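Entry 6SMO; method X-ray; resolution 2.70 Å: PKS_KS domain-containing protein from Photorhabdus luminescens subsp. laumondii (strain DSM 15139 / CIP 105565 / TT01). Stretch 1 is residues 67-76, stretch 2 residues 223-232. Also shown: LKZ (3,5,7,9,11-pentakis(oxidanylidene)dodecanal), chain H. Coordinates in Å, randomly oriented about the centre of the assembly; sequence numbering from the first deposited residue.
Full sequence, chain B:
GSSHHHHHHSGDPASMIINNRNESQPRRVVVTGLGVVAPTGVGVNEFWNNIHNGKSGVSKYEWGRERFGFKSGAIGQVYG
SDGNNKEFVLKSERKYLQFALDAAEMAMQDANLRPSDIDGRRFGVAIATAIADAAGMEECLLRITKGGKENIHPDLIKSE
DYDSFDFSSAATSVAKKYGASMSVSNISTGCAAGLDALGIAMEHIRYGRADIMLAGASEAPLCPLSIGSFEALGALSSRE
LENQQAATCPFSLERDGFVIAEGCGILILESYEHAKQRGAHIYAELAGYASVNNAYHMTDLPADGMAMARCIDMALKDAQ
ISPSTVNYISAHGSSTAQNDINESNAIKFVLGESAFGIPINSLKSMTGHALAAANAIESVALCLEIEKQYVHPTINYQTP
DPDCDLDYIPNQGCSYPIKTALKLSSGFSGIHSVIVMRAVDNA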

ATOM      1  N   ARG B  67      -8.547  26.804 -12.972  1.00 65.28           N
ATOM      2  CA  ARG B  67      -9.681  26.510 -12.049  1.00 65.07           C
ATOM      3  C   ARG B  67      -9.190  26.503 -10.594  1.00 63.46           C
ATOM      4  O   ARG B  67      -9.754  27.266  -9.784  1.00 64.41           O
ATOM      5  N   PHE B  68      -8.190  25.673 -10.279  1.00 60.78           N
ATOM      6  CA  PHE B  68      -7.751  25.351  -8.893  1.00 59.28           C
ATOM      7  C   PHE B  68      -6.559  26.220  -8.469  1.00 58.28           C
ATOM      8  O   PHE B  68      -6.441  26.504  -7.260  1.00 58.71           O
ATOM      9  N   GLY B  69      -5.698  26.608  -9.416  1.00 57.26           N
ATOM     10  CA  GLY B  69      -4.524  27.466  -9.160  1.00 56.36           C
ATOM     11  C   GLY B  69      -3.310  26.660  -8.731  1.00 55.69           C
ATOM     12  O   GLY B  69      -2.678  27.040  -7.726  1.00 54.79           O
ATOM     13  N   PHE B  70      -2.999  25.585  -9.465  1.00 54.83           N
ATOM     14  CA  PHE B  70      -1.768  24.764  -9.306  1.00 54.79           C
ATOM     15  C   PHE B  70      -0.655  25.360 -10.176  1.00 54.48           C
ATOM     16  O   PHE B  70      -0.955  25.854 -11.281  1.00 53.90           O
ATOM     17  N   LYS B  71       0.589  25.304  -9.692  1.00 54.67           N
ATOM     18  CA  LYS B  71       1.800  25.800 -10.403  1.00 54.94           C
ATOM     19  C   LYS B  71       2.204  24.804 -11.499  1.00 53.79           C
ATOM     20  O   LYS B  71       2.906  25.224 -12.440  1.00 52.89           O
ATOM     21  N   SER B  72       1.777  23.541 -11.382  1.00 52.59           N
ATOM     22  CA  SER B  72       2.029  22.453 -12.366  1.00 52.32           C
ATOM     23  C   SER B  72       1.211  22.699 -13.641  1.00 51.54           C
ATOM     24  O   SER B  72       0.050  23.141 -13.520  1.00 52.25           O
ATOM     25  N   GLY B  73       1.803  22.420 -14.808  1.00 50.30           N
ATOM     26  CA  GLY B  73       1.152  22.529 -16.129  1.00 49.77           C
ATOM     27  C   GLY B  73       1.545  21.391 -17.059  1.00 49.05           C
ATOM     28  O   GLY B  73       1.563  21.619 -18.284  1.00 48.92           O
ATOM     29  N   ALA B  74       1.844  20.212 -16.502  1.00 48.05           N
ATOM     30  CA  ALA B  74       2.235  18.987 -17.238  1.00 47.09           C
ATOM     31  C   ALA B  74       1.648  17.753 -16.543  1.00 45.50           C
ATOM     32  O   ALA B  74       1.706  17.695 -15.298  1.00 45.35           O
ATOM     33  N   ILE B  75       1.105  16.811 -17.323  1.00 44.58           N
ATOM     34  CA  ILE B  75       0.566  15.502 -16.836  1.00 43.77           C
ATOM     35  C   ILE B  75       0.871  14.412 -17.870  1.00 42.34           C
ATOM     36  O   ILE B  75       1.018  14.747 -19.063  1.00 42.40           O
ATOM     37  N   GLY B  76       0.960  13.159 -17.414  1.00 40.81           N
ATOM     38  CA  GLY B  76       1.039  11.958 -18.268  1.00 40.20           C
ATOM     39  C   GLY B  76      -0.337  11.354 -18.479  1.00 39.63           C
ATOM     40  O   GLY B  76      -0.694  10.420 -17.733  1.00 38.13           O
ATOM     41  N   CYS B 223      -6.790  13.606 -10.877  1.00 41.33           N
ATOM     42  CA  CYS B 223      -7.979  14.261 -10.309  1.00 42.24           C
ATOM     43  C   CYS B 223      -7.477  15.397  -9.426  1.00 42.02           C
ATOM     44  O   CYS B 223      -6.341  15.361  -8.996  1.00 41.39           O
ATOM     45  N   PRO B 224      -8.287  16.421  -9.148  1.00 42.39           N
ATOM     46  CA  PRO B 224      -7.819  17.573  -8.373  1.00 42.55           C
ATOM     47  C   PRO B 224      -7.263  17.241  -6.978  1.00 42.35           C
ATOM     48  O   PRO B 224      -6.273  17.841  -6.594  1.00 41.73           O
ATOM     49  N   LEU B 225      -7.913  16.318  -6.259  1.00 42.73           N
ATOM     50  CA  LEU B 225      -7.526  15.886  -4.886  1.00 43.23           C
ATOM     51  C   LEU B 225      -6.100  15.318  -4.920  1.00 43.00           C
ATOM     52  O   LEU B 225      -5.252  15.822  -4.156  1.00 43.30           O
ATOM     53  N   SER B 226      -5.842  14.342  -5.797  1.00 42.77           N
ATOM     54  CA  SER B 226      -4.534  13.646  -5.942  1.00 42.33           C
ATOM     55  C   SER B 226      -3.446  14.638  -6.374  1.00 42.06           C
ATOM     56  O   SER B 226      -2.383  14.652  -5.727  1.00 41.52           O
ATOM     57  N   ILE B 227      -3.701  15.431  -7.419  1.00 42.06           N
ATOM     58  CA  ILE B 227      -2.727  16.417  -7.981  1.00 42.83           C
ATOM     59  C   ILE B 227      -2.498  17.529  -6.946  1.00 42.99           C
ATOM     60  O   ILE B 227      -1.330  17.910  -6.744  1.00 43.18           O
ATOM     61  N   GLY B 228      -3.574  18.018  -6.321  1.00 43.62           N
ATOM     62  CA  GLY B 228      -3.540  19.071  -5.287  1.00 44.21           C
ATOM     63  C   GLY B 228      -2.779  18.637  -4.044  1.00 43.68           C
ATOM     64  O   GLY B 228      -2.105  19.495  -3.439  1.00 43.99           O
ATOM     65  N   SER B 229      -2.886  17.358  -3.668  1.00 43.16           N
ATOM     66  CA  SER B 229      -2.214  16.757  -2.484  1.00 43.16           C
ATOM     67  C   SER B 229      -0.692  16.856  -2.640  1.00 43.24           C
ATOM     68  O   SER B 229      -0.030  17.304  -1.683  1.00 43.18           O
ATOM     69  N   PHE B 230      -0.177  16.478  -3.811  1.00 42.89           N
ATOM     70  CA  PHE B 230       1.279  16.514  -4.107  1.00 43.03           C
ATOM     71  C   PHE B 230       1.708  17.964  -4.324  1.00 43.77           C
ATOM     72  O   PHE B 230       2.769  18.362  -3.848  1.00 43.56           O
ATOM     73  N   GLU B 231       0.875  18.722  -5.028  1.00 44.72           N
ATOM     74  CA  GLU B 231       1.094  20.171  -5.280  1.00 45.96           C
ATOM     75  C   GLU B 231       1.319  20.886  -3.942  1.00 45.32           C
ATOM     76  O   GLU B 231       2.331  21.605  -3.821  1.00 44.83           O
ATOM     77  N   ALA B 232       0.410  20.686  -2.980  1.00 44.96           N
ATOM     78  CA  ALA B 232       0.444  21.280  -1.621  1.00 45.04           C
ATOM     79  C   ALA B 232       1.703  20.822  -0.875  1.00 44.84           C
ATOM     80  O   ALA B 232       2.289  21.647  -0.148  1.00 45.15           O
TER

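Glu-231, on the helix of stretch 2, carries the polar link between the stretches: its carboxylate reaches the backbone of the loop in stretch 1. Lys-71 N donates a hydrogen bond to Glu-231 OE2 (3.2 Å, 155° at the hydrogen), and Ser-72 N a weak one to Glu-231 OE1 (3.5 Å). With chi1 t and chi2 p, the side chain curls so that its two oxygens meet consecutive amides. Lys-71 (chi1 m) sets off sideways, its CB 3.4 Å from Glu-231 OE2, before the end of the side chain leads off from the helix; its NZ is hydrogen-bonded elsewhere in the structure. Ser-72 (t) points toward the helix.

Next to this carboxylate, Phe-70 (m) points inward and lies obliquely against the helix. Its CE1 comes 3.6 Å from Gly-228 CA, where a CB would crowd the ring, and its CD2 is 4.1 Å from Ile-227 CG2. Ile-227 (m, t) also meets Ile-75 (p, t), CD1 to CG2 at 4.3 Å. Toward the start of the helix, Pro-224 CB sits over one face of the Phe-68 ring (chi1 m), 3.9 Å from its centroid in a CH-pi contact, while Phe-68 CZ approaches Pro-224 CG at 3.4 Å.

Leu-225 and Ser-229 point away from stretch 1 and border LKZ: Leu-225 CD1 is 3.2 Å from LKZ O24, and Ser-229 OG 3.2 Å from LKZ C4.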

ATOM      1  CB  ARG B  67     -10.346  25.183 -12.435  1.00 66.01           C
ATOM      2  CG  ARG B  67     -11.233  24.566 -11.362  1.00 67.67           C
ATOM      3  CD  ARG B  67     -12.451  25.398 -11.002  1.00 69.55           C
ATOM      4  NE  ARG B  67     -13.230  24.763  -9.944  1.00 70.80           N
ATOM      5  CZ  ARG B  67     -14.400  25.201  -9.483  1.00 72.29           C
ATOM      6  NH1 ARG B  67     -15.015  24.538  -8.517  1.00 71.99           N
ATOM      7  NH2 ARG B  67     -14.956  26.293  -9.984  1.00 73.97           N
ATOM      8  CB  PHE B  68      -7.423  23.861  -8.775  1.00 58.56           C
ATOM      9  CG  PHE B  68      -8.614  22.958  -8.973  1.00 57.90           C
ATOM     10  CD1 PHE B  68      -9.569  22.821  -7.978  1.00 58.01           C
ATOM     11  CD2 PHE B  68      -8.790  22.258 -10.157  1.00 57.54           C
ATOM     12  CE1 PHE B  68     -10.670  21.996  -8.160  1.00 57.95           C
ATOM     13  CE2 PHE B  68      -9.891  21.435 -10.338  1.00 57.63           C
ATOM     14  CZ  PHE B  68     -10.829  21.306  -9.339  1.00 57.62           C
ATOM     15  CB  PHE B  70      -2.017  23.302  -9.693  1.00 54.69           C
ATOM     16  CG  PHE B  70      -3.149  22.612  -8.972  1.00 55.08           C
ATOM     17  CD1 PHE B  70      -3.335  22.767  -7.606  1.00 55.47           C
ATOM     18  CD2 PHE B  70      -4.013  21.773  -9.661  1.00 54.81           C
ATOM     19  CE1 PHE B  70      -4.371  22.119  -6.951  1.00 55.33           C
ATOM     20  CE2 PHE B  70      -5.047  21.123  -9.004  1.00 54.75           C
ATOM     21  CZ  PHE B  70      -5.225  21.297  -7.651  1.00 54.91           C
ATOM     22  CB  LYS B  71       2.942  26.033  -9.408  1.00 56.81           C
ATOM     23  CG  LYS B  71       2.695  27.152  -8.403  1.00 58.69           C
ATOM     24  CD  LYS B  71       3.680  27.177  -7.254  1.00 60.47           C
ATOM     25  CE  LYS B  71       5.025  27.761  -7.631  1.00 61.67           C
ATOM     26  NZ  LYS B  71       6.008  27.625  -6.529  1.00 62.13           N
ATOM     27  CB  SER B  72       1.715  21.104 -11.770  1.00 52.28           C
ATOM     28  OG  SER B  72       1.967  20.063 -12.701  1.00 53.08           O
ATOM     29  CB  ALA B  74       3.740  18.901 -17.323  1.00 47.25           C
ATOM     30  CB  ILE B  75      -0.947  15.585 -16.542  1.00 44.62           C
ATOM     31  CG1 ILE B  75      -1.718  16.250 -17.686  1.00 45.60           C
ATOM     32  CG2 ILE B  75      -1.205  16.278 -15.211  1.00 44.94           C
ATOM     33  CD1 ILE B  75      -3.204  15.968 -17.672  1.00 46.18           C
ATOM     34  CB  CYS B 223      -8.850  13.298  -9.520  1.00 43.20           C
ATOM     35  SG  CYS B 223      -7.992  12.335  -8.256  1.00 44.82           S
ATOM     36  CB  PRO B 224      -9.076  18.446  -8.229  1.00 42.88           C
ATOM     37  CG  PRO B 224      -9.946  18.052  -9.401  1.00 42.99           C
ATOM     38  CD  PRO B 224      -9.679  16.576  -9.598  1.00 42.58           C
ATOM     39  CB  LEU B 225      -8.566  14.881  -4.366  1.00 43.82           C
ATOM     40  CG  LEU B 225      -8.089  13.766  -3.432  1.00 43.61           C
ATOM     41  CD1 LEU B 225      -7.382  14.309  -2.199  1.00 43.86           C
ATOM     42  CD2 LEU B 225      -9.264  12.897  -3.014  1.00 43.83           C
ATOM     43  CB  SER B 226      -4.639  12.489  -6.902  1.00 42.50           C
ATOM     44  OG  SER B 226      -3.375  11.869  -7.096  1.00 42.63           O
ATOM     45  CB  ILE B 227      -3.203  16.969  -9.343  1.00 43.22           C
ATOM     46  CG1 ILE B 227      -3.320  15.853 -10.387  1.00 42.91           C
ATOM     47  CG2 ILE B 227      -2.293  18.098  -9.818  1.00 43.64           C
ATOM     48  CD1 ILE B 227      -3.729  16.318 -11.768  1.00 42.96           C
ATOM     49  CB  SER B 229      -2.649  15.330  -2.274  1.00 43.41           C
ATOM     50  OG  SER B 229      -2.235  14.508  -3.354  1.00 43.69           O
ATOM     51  CB  PHE B 230       1.604  15.616  -5.302  1.00 42.27           C
ATOM     52  CG  PHE B 230       1.350  14.149  -5.074  1.00 41.67           C
ATOM     53  CD1 PHE B 230       2.055  13.446  -4.115  1.00 41.40           C
ATOM     54  CD2 PHE B 230       0.412  13.465  -5.822  1.00 41.32           C
ATOM     55  CE1 PHE B 230       1.823  12.099  -3.905  1.00 41.11           C
ATOM     56  CE2 PHE B 230       0.175  12.120  -5.606  1.00 40.91           C
ATOM     57  CZ  PHE B 230       0.882  11.440  -4.652  1.00 40.87           C
ATOM     58  CB  GLU B 231      -0.098  20.763  -6.034  1.00 47.49           C
ATOM     59  CG  GLU B 231       0.041  22.245  -6.324  1.00 49.24           C
ATOM     60  CD  GLU B 231       1.029  22.609  -7.417  1.00 50.33           C
ATOM     61  OE1 GLU B 231       1.088  21.884  -8.431  1.00 51.00           O
ATOM     62  OE2 GLU B 231       1.734  23.625  -7.254  1.00 51.32           O
ATOM     63  CB  ALA B 232      -0.808  20.909  -0.864  1.00 44.91           C
TER
HETATM   64  C4  LKZ H 501      -2.764  11.550  -2.191  1.00 56.67           C
HETATM   65  C5  LKZ H 501      -2.478  10.276  -1.437  1.00 55.90           C
HETATM   66  C6  LKZ H 501      -2.061   9.052  -2.259  1.00 54.13           C
HETATM   67  C7  LKZ H 501      -0.604   8.753  -1.981  1.00 53.98           C
HETATM   68  C8  LKZ H 501       0.053   7.519  -2.609  1.00 53.57           C
HETATM   69  C10 LKZ H 501       5.095   8.064  -3.879  1.00 50.39           C
HETATM   70  C22 LKZ H 501      -4.266  11.667  -2.353  1.00 57.45           C
HETATM   71  C11 LKZ H 501       4.663   7.700  -5.277  1.00 49.00           C
HETATM   72  O19 LKZ H 501       4.703   8.492  -6.201  1.00 50.76           O
HETATM   73  C3  LKZ H 501       3.963   7.552  -3.010  1.00 51.25           C
HETATM   74  O23 LKZ H 501       4.192   6.803  -2.076  1.00 51.50           O
HETATM   75  C2  LKZ H 501       2.532   7.905  -3.438  1.00 52.69           C
HETATM   76  C9  LKZ H 501       1.551   7.607  -2.303  1.00 53.28           C
HETATM   77  O20 LKZ H 501       1.931   7.526  -1.151  1.00 54.56           O
HETATM   78  O21 LKZ H 501       0.046   9.521  -1.306  1.00 53.48           O
HETATM   79  O22 LKZ H 501      -2.609  10.240  -0.224  1.00 56.92           O
HETATM   80  O24 LKZ H 501      -4.957  12.321  -1.586  1.00 58.84           O
HETATM   81  C23 LKZ H 501      -4.862  10.923  -3.532  1.00 57.56           C